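Local coordinates for protein AlkZ (Streptomyces sahachiroi, PDB 5UUJ) that is a DNA glycosylase-family protein of the AlkZ-like type, with a helix-turn-helix-related fold, at residues Q41-R55 with I281-G293. Sequence-based numbering, arbitrary orientation.
Sequences QAQVWSVAELNVALR and IRLLGGFDQYLLG
Arg-55 and Asp-288 form an end-on, two-pronged salt bridge: NH1 of Arg-55 donates to OD1 of Asp-288 at 2.8 Å on its syn lone pair, and NH2 of Arg-55 reaches OD2 of Asp-288 at 3.0 Å. Guanidinium and carboxylate are nearly coplanar, 16° between planes. The arginine's extended chain (CG to NE) carries the group there; NH1 also donates to Asn-51 O at 3.1 Å, and these bonds, with the one from NE to Gln-20 O, limit rotation of the guanidinium. Asp-288 does double duty. As N-cap of helix 289-292, it takes the Tyr-290 N-H on OD2 at 2.9 Å, from above the carboxylate plane.

One turn back, Asn-51 ND2 donates to Gly-286 O, a nearly straight bond although the position of that oxygen is less certain; the amide stands 89° to the Asp-288 carboxylate. Beyond Arg-55, the bent chain of Arg-282 brings NH2 toward Leu-54 O, at a separation too short to be trusted in detail; that carbonyl also accepts from His-360. NH1 of Arg-282 pairs with Glu-23.

The packing follows the helix. Leu-50 CD2 rests on Gly-285 CA at 3.7 Å, and Leu-54 CD1 lies against Gly-285 N. Ahead of the helix, Gln-41 NE2 approaches Phe-287 CD1 at 3.6 Å, while its OE1 is held by Arg-80.

Helix 45-53 is thus joined to the turn between edge strand 281-284 and helix 289-292 by a buried ion pair whose carboxylate also caps the N-terminus of the second helix.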
loop_
_atom_site.group_PDB
_atom_site.type_symbol
_atom_site.label_atom_id
_atom_site.label_comp_id
_atom_site.label_asym_id
_atom_site.label_seq_id
_atom_site.Cartn_x
_atom_site.Cartn_y
_atom_site.Cartn_z
ATOM N N GLN A 41 0.618 -2.667 -1.973
ATOM C CA GLN A 41 0.861 -2.290 -3.361
ATOM C C GLN A 41 0.905 -3.543 -4.217
ATOM O O GLN A 41 1.609 -4.498 -3.890
ATOM C CB GLN A 41 2.161 -1.492 -3.508
ATOM C CG GLN A 41 1.928 -0.004 -3.786
ATOM C CD GLN A 41 3.061 0.691 -4.540
ATOM O OE1 GLN A 41 3.329 1.871 -4.308
ATOM N NE2 GLN A 41 3.706 -0.022 -5.464
ATOM N N ALA A 42 0.148 -3.530 -5.311
ATOM C CA ALA A 42 -0.079 -4.731 -6.104
ATOM C C ALA A 42 0.094 -4.500 -7.598
ATOM O O ALA A 42 -0.493 -5.216 -8.407
ATOM C CB ALA A 42 -1.473 -5.270 -5.823
ATOM N N GLN A 43 0.899 -3.510 -7.969
ATOM C CA GLN A 43 1.141 -3.250 -9.382
ATOM C C GLN A 43 1.936 -4.406 -9.980
ATOM O O GLN A 43 1.685 -4.827 -11.109
ATOM C CB GLN A 43 1.880 -1.926 -9.581
ATOM C CG GLN A 43 2.090 -1.556 -11.043
ATOM C CD GLN A 43 0.799 -1.567 -11.844
ATOM O OE1 GLN A 43 -0.134 -0.820 -11.551
ATOM N NE2 GLN A 43 0.739 -2.423 -12.860
ATOM N N VAL A 44 2.900 -4.903 -9.212
ATOM C CA VAL A 44 3.592 -6.144 -9.535
ATOM C C VAL A 44 2.986 -7.241 -8.663
ATOM O O VAL A 44 3.225 -7.289 -7.457
ATOM C CB VAL A 44 5.110 -6.040 -9.297
ATOM C CG1 VAL A 44 5.807 -7.322 -9.733
ATOM C CG2 VAL A 44 5.684 -4.839 -10.043
ATOM N N TRP A 45 2.189 -8.111 -9.277
ATOM C CA TRP A 45 1.376 -9.059 -8.526
ATOM C C TRP A 45 2.217 -10.039 -7.719
ATOM O O TRP A 45 1.902 -10.320 -6.563
ATOM C CB TRP A 45 0.448 -9.833 -9.464
ATOM C CG TRP A 45 -0.486 -10.723 -8.721
ATOM C CD1 TRP A 45 -0.526 -12.084 -8.757
ATOM C CD2 TRP A 45 -1.505 -10.315 -7.803
ATOM N NE1 TRP A 45 -1.513 -12.551 -7.924
ATOM C CE2 TRP A 45 -2.129 -11.485 -7.326
ATOM C CE3 TRP A 45 -1.950 -9.073 -7.337
ATOM C CZ2 TRP A 45 -3.177 -11.451 -6.409
ATOM C CZ3 TRP A 45 -2.991 -9.041 -6.428
ATOM C CH2 TRP A 45 -3.593 -10.221 -5.974
ATOM N N SER A 46 3.285 -10.552 -8.323
ATOM C CA SER A 46 4.140 -11.531 -7.662
ATOM C C SER A 46 4.733 -10.959 -6.381
ATOM O O SER A 46 4.961 -11.684 -5.414
ATOM C CB SER A 46 5.256 -11.995 -8.602
ATOM O OG SER A 46 6.043 -10.906 -9.052
ATOM N N VAL A 47 4.970 -9.652 -6.377
ATOM C CA VAL A 47 5.516 -8.973 -5.211
ATOM C C VAL A 47 4.465 -8.846 -4.099
ATOM O O VAL A 47 4.786 -8.973 -2.919
ATOM C CB VAL A 47 6.056 -7.585 -5.601
ATOM C CG1 VAL A 47 6.382 -6.754 -4.372
ATOM C CG2 VAL A 47 7.293 -7.740 -6.474
ATOM N N ALA A 48 3.214 -8.603 -4.480
ATOM C CA ALA A 48 2.133 -8.497 -3.506
ATOM C C ALA A 48 1.893 -9.839 -2.819
ATOM O O ALA A 48 1.655 -9.896 -1.611
ATOM C CB ALA A 48 0.861 -8.010 -4.173
ATOM N N GLU A 49 1.951 -10.915 -3.600
ATOM C CA GLU A 49 1.806 -12.264 -3.069
ATOM C C GLU A 49 2.884 -12.562 -2.034
ATOM O O GLU A 49 2.603 -13.111 -0.968
ATOM C CB GLU A 49 1.884 -13.297 -4.193
ATOM C CG GLU A 49 0.753 -13.227 -5.199
ATOM C CD GLU A 49 0.952 -14.198 -6.343
ATOM O OE1 GLU A 49 0.019 -14.972 -6.640
ATOM O OE2 GLU A 49 2.048 -14.192 -6.944
ATOM N N LEU A 50 4.119 -12.197 -2.364
ATOM C CA LEU A 50 5.266 -12.485 -1.513
ATOM C C LEU A 50 5.161 -11.771 -0.171
ATOM O O LEU A 50 5.428 -12.360 0.874
ATOM C CB LEU A 50 6.564 -12.085 -2.219
ATOM C CG LEU A 50 7.866 -12.350 -1.463
ATOM C CD1 LEU A 50 8.088 -13.845 -1.274
ATOM C CD2 LEU A 50 9.042 -11.716 -2.189
ATOM N N ASN A 51 4.762 -10.504 -0.199
ATOM C CA ASN A 51 4.730 -9.695 1.014
ATOM C C ASN A 51 3.661 -10.151 2.005
ATOM O O ASN A 51 3.806 -9.962 3.214
ATOM C CB ASN A 51 4.527 -8.226 0.656
ATOM C CG ASN A 51 5.732 -7.633 -0.061
ATOM O OD1 ASN A 51 6.856 -8.131 0.072
ATOM N ND2 ASN A 51 5.506 -6.567 -0.820
ATOM N N VAL A 52 2.595 -10.755 1.495
ATOM C CA VAL A 52 1.609 -11.386 2.360
ATOM C C VAL A 52 2.170 -12.704 2.898
ATOM O O VAL A 52 2.087 -12.982 4.096
ATOM C CB VAL A 52 0.278 -11.635 1.617
ATOM C CG1 VAL A 52 -0.691 -12.436 2.476
ATOM C CG2 VAL A 52 -0.350 -10.308 1.217
ATOM N N ALA A 53 2.757 -13.501 2.010
ATOM C CA ALA A 53 3.243 -14.832 2.373
ATOM C C ALA A 53 4.361 -14.770 3.408
ATOM O O ALA A 53 4.444 -15.626 4.288
ATOM C CB ALA A 53 3.719 -15.575 1.136
ATOM N N LEU A 54 5.221 -13.761 3.299
ATOM C CA LEU A 54 6.322 -13.604 4.241
ATOM C C LEU A 54 5.809 -13.268 5.640
ATOM O O LEU A 54 6.517 -13.452 6.625
ATOM C CB LEU A 54 7.291 -12.523 3.762
ATOM C CG LEU A 54 8.154 -12.860 2.540
ATOM C CD1 LEU A 54 8.890 -11.622 2.059
ATOM C CD2 LEU A 54 9.139 -13.970 2.846
ATOM N N ARG A 55 4.575 -12.783 5.723
ATOM C CA ARG A 55 3.977 -12.415 7.004
ATOM C C ARG A 55 3.151 -13.560 7.595
ATOM O O ARG A 55 2.328 -13.356 8.492
ATOM C CB ARG A 55 3.123 -11.157 6.830
ATOM C CG ARG A 55 3.964 -9.900 6.714
ATOM C CD ARG A 55 3.129 -8.682 6.411
ATOM N NE ARG A 55 3.862 -7.451 6.680
ATOM C CZ ARG A 55 4.757 -6.910 5.859
ATOM N NH1 ARG A 55 5.046 -7.492 4.703
ATOM N NH2 ARG A 55 5.366 -5.782 6.194
ATOM N N ILE A 281 17.224 -10.193 12.075
ATOM C CA ILE A 281 17.229 -9.989 10.631
ATOM C C ILE A 281 15.871 -10.332 10.033
ATOM O O ILE A 281 15.210 -11.280 10.458
ATOM C CB ILE A 281 18.310 -10.851 9.941
ATOM C CG1 ILE A 281 19.684 -10.599 10.565
ATOM C CG2 ILE A 281 18.347 -10.581 8.438
ATOM C CD1 ILE A 281 20.163 -9.171 10.461
ATOM N N ARG A 282 15.469 -9.555 9.035
ATOM C CA ARG A 282 14.250 -9.824 8.292
ATOM C C ARG A 282 14.496 -9.537 6.810
ATOM O O ARG A 282 15.075 -8.509 6.459
ATOM C CB ARG A 282 13.095 -8.979 8.838
ATOM C CG ARG A 282 11.717 -9.412 8.380
ATOM C CD ARG A 282 11.259 -10.711 9.030
ATOM N NE ARG A 282 10.362 -11.439 8.132
ATOM C CZ ARG A 282 9.246 -12.066 8.495
ATOM N NH1 ARG A 282 8.844 -12.086 9.759
ATOM N NH2 ARG A 282 8.521 -12.683 7.574
ATOM N N LEU A 283 14.087 -10.468 5.953
ATOM C CA LEU A 283 14.183 -10.287 4.508
ATOM C C LEU A 283 12.804 -10.005 3.933
ATOM O O LEU A 283 11.942 -10.882 3.905
ATOM C CB LEU A 283 14.791 -11.520 3.832
ATOM C CG LEU A 283 16.257 -11.840 4.131
ATOM C CD1 LEU A 283 16.707 -13.044 3.320
ATOM C CD2 LEU A 283 17.154 -10.651 3.849
ATOM N N LEU A 284 12.609 -8.774 3.478
ATOM C CA LEU A 284 11.330 -8.344 2.934
ATOM C C LEU A 284 11.396 -8.257 1.416
ATOM O O LEU A 284 12.425 -7.887 0.852
ATOM C CB LEU A 284 10.933 -6.989 3.523
ATOM C CG LEU A 284 10.955 -6.897 5.052
ATOM C CD1 LEU A 284 10.633 -5.481 5.504
ATOM C CD2 LEU A 284 9.989 -7.890 5.675
ATOM N N GLY A 285 10.294 -8.602 0.758
ATOM C CA GLY A 285 10.207 -8.501 -0.687
ATOM C C GLY A 285 10.215 -7.055 -1.144
ATOM O O GLY A 285 10.274 -6.138 -0.326
ATOM N N GLY A 286 10.160 -6.847 -2.454
ATOM C CA GLY A 286 10.135 -5.505 -3.000
ATOM C C GLY A 286 8.854 -4.780 -2.642
ATOM O O GLY A 286 7.860 -5.412 -2.297
ATOM N N PHE A 287 8.884 -3.453 -2.717
ATOM C CA PHE A 287 7.697 -2.630 -2.495
ATOM C C PHE A 287 6.984 -2.983 -1.191
ATOM O O PHE A 287 5.756 -2.973 -1.135
ATOM C CB PHE A 287 6.709 -2.785 -3.661
ATOM C CG PHE A 287 7.246 -2.332 -4.989
ATOM C CD1 PHE A 287 7.132 -1.008 -5.380
ATOM C CD2 PHE A 287 7.846 -3.233 -5.856
ATOM C CE1 PHE A 287 7.616 -0.587 -6.605
ATOM C CE2 PHE A 287 8.332 -2.816 -7.082
ATOM C CZ PHE A 287 8.215 -1.491 -7.458
ATOM N N ASP A 288 7.737 -3.305 -0.145
ATOM C CA ASP A 288 7.104 -3.773 1.079
ATOM C C ASP A 288 6.561 -2.625 1.920
ATOM O O ASP A 288 7.185 -1.569 2.044
ATOM C CB ASP A 288 8.072 -4.603 1.918
ATOM C CG ASP A 288 7.365 -5.347 3.036
ATOM O OD1 ASP A 288 6.768 -6.405 2.751
ATOM O OD2 ASP A 288 7.390 -4.870 4.190
ATOM N N GLN A 289 5.388 -2.856 2.500
ATOM C CA GLN A 289 4.703 -1.860 3.309
ATOM C C GLN A 289 5.511 -1.405 4.523
ATOM O O GLN A 289 5.317 -0.289 5.003
ATOM C CB GLN A 289 3.350 -2.406 3.768
ATOM C CG GLN A 289 2.306 -2.493 2.664
ATOM C CD GLN A 289 1.941 -1.131 2.091
ATOM O OE1 GLN A 289 1.245 -0.342 2.730
ATOM N NE2 GLN A 289 2.413 -0.853 0.882
ATOM N N TYR A 290 6.405 -2.253 5.025
ATOM C CA TYR A 290 7.252 -1.852 6.147
ATOM C C TYR A 290 8.041 -0.601 5.769
ATOM O O TYR A 290 8.295 0.267 6.606
ATOM C CB TYR A 290 8.212 -2.971 6.564
ATOM C CG TYR A 290 9.096 -2.563 7.718
ATOM C CD1 TYR A 290 8.623 -2.592 9.025
ATOM C CD2 TYR A 290 10.393 -2.116 7.502
ATOM C CE1 TYR A 290 9.423 -2.198 10.084
ATOM C CE2 TYR A 290 11.197 -1.723 8.551
ATOM C CZ TYR A 290 10.708 -1.767 9.841
ATOM O OH TYR A 290 11.506 -1.377 10.893
ATOM N N LEU A 291 8.407 -0.522 4.495
ATOM C CA LEU A 291 9.127 0.622 3.952
ATOM C C LEU A 291 8.189 1.744 3.531
ATOM O O LEU A 291 8.417 2.911 3.852
ATOM C CB LEU A 291 9.962 0.192 2.744
ATOM C CG LEU A 291 11.484 0.240 2.852
ATOM C CD1 LEU A 291 12.087 -0.182 1.526
ATOM C CD2 LEU A 291 11.980 1.624 3.242
ATOM N N LEU A 292 7.141 1.386 2.795
ATOM C CA LEU A 292 6.286 2.377 2.152
ATOM C C LEU A 292 5.376 3.100 3.139
ATOM O O LEU A 292 4.911 4.205 2.860
ATOM C CB LEU A 292 5.438 1.722 1.060
ATOM C CG LEU A 292 6.193 1.100 -0.119
ATOM C CD1 LEU A 292 5.201 0.648 -1.180
ATOM C CD2 LEU A 292 7.215 2.060 -0.714
ATOM N N GLY A 293 5.127 2.483 4.288
ATOM C CA GLY A 293 4.329 3.119 5.320
ATOM C C GLY A 293 4.969 4.425 5.758
ATOM O O GLY A 293 4.432 5.499 5.494
#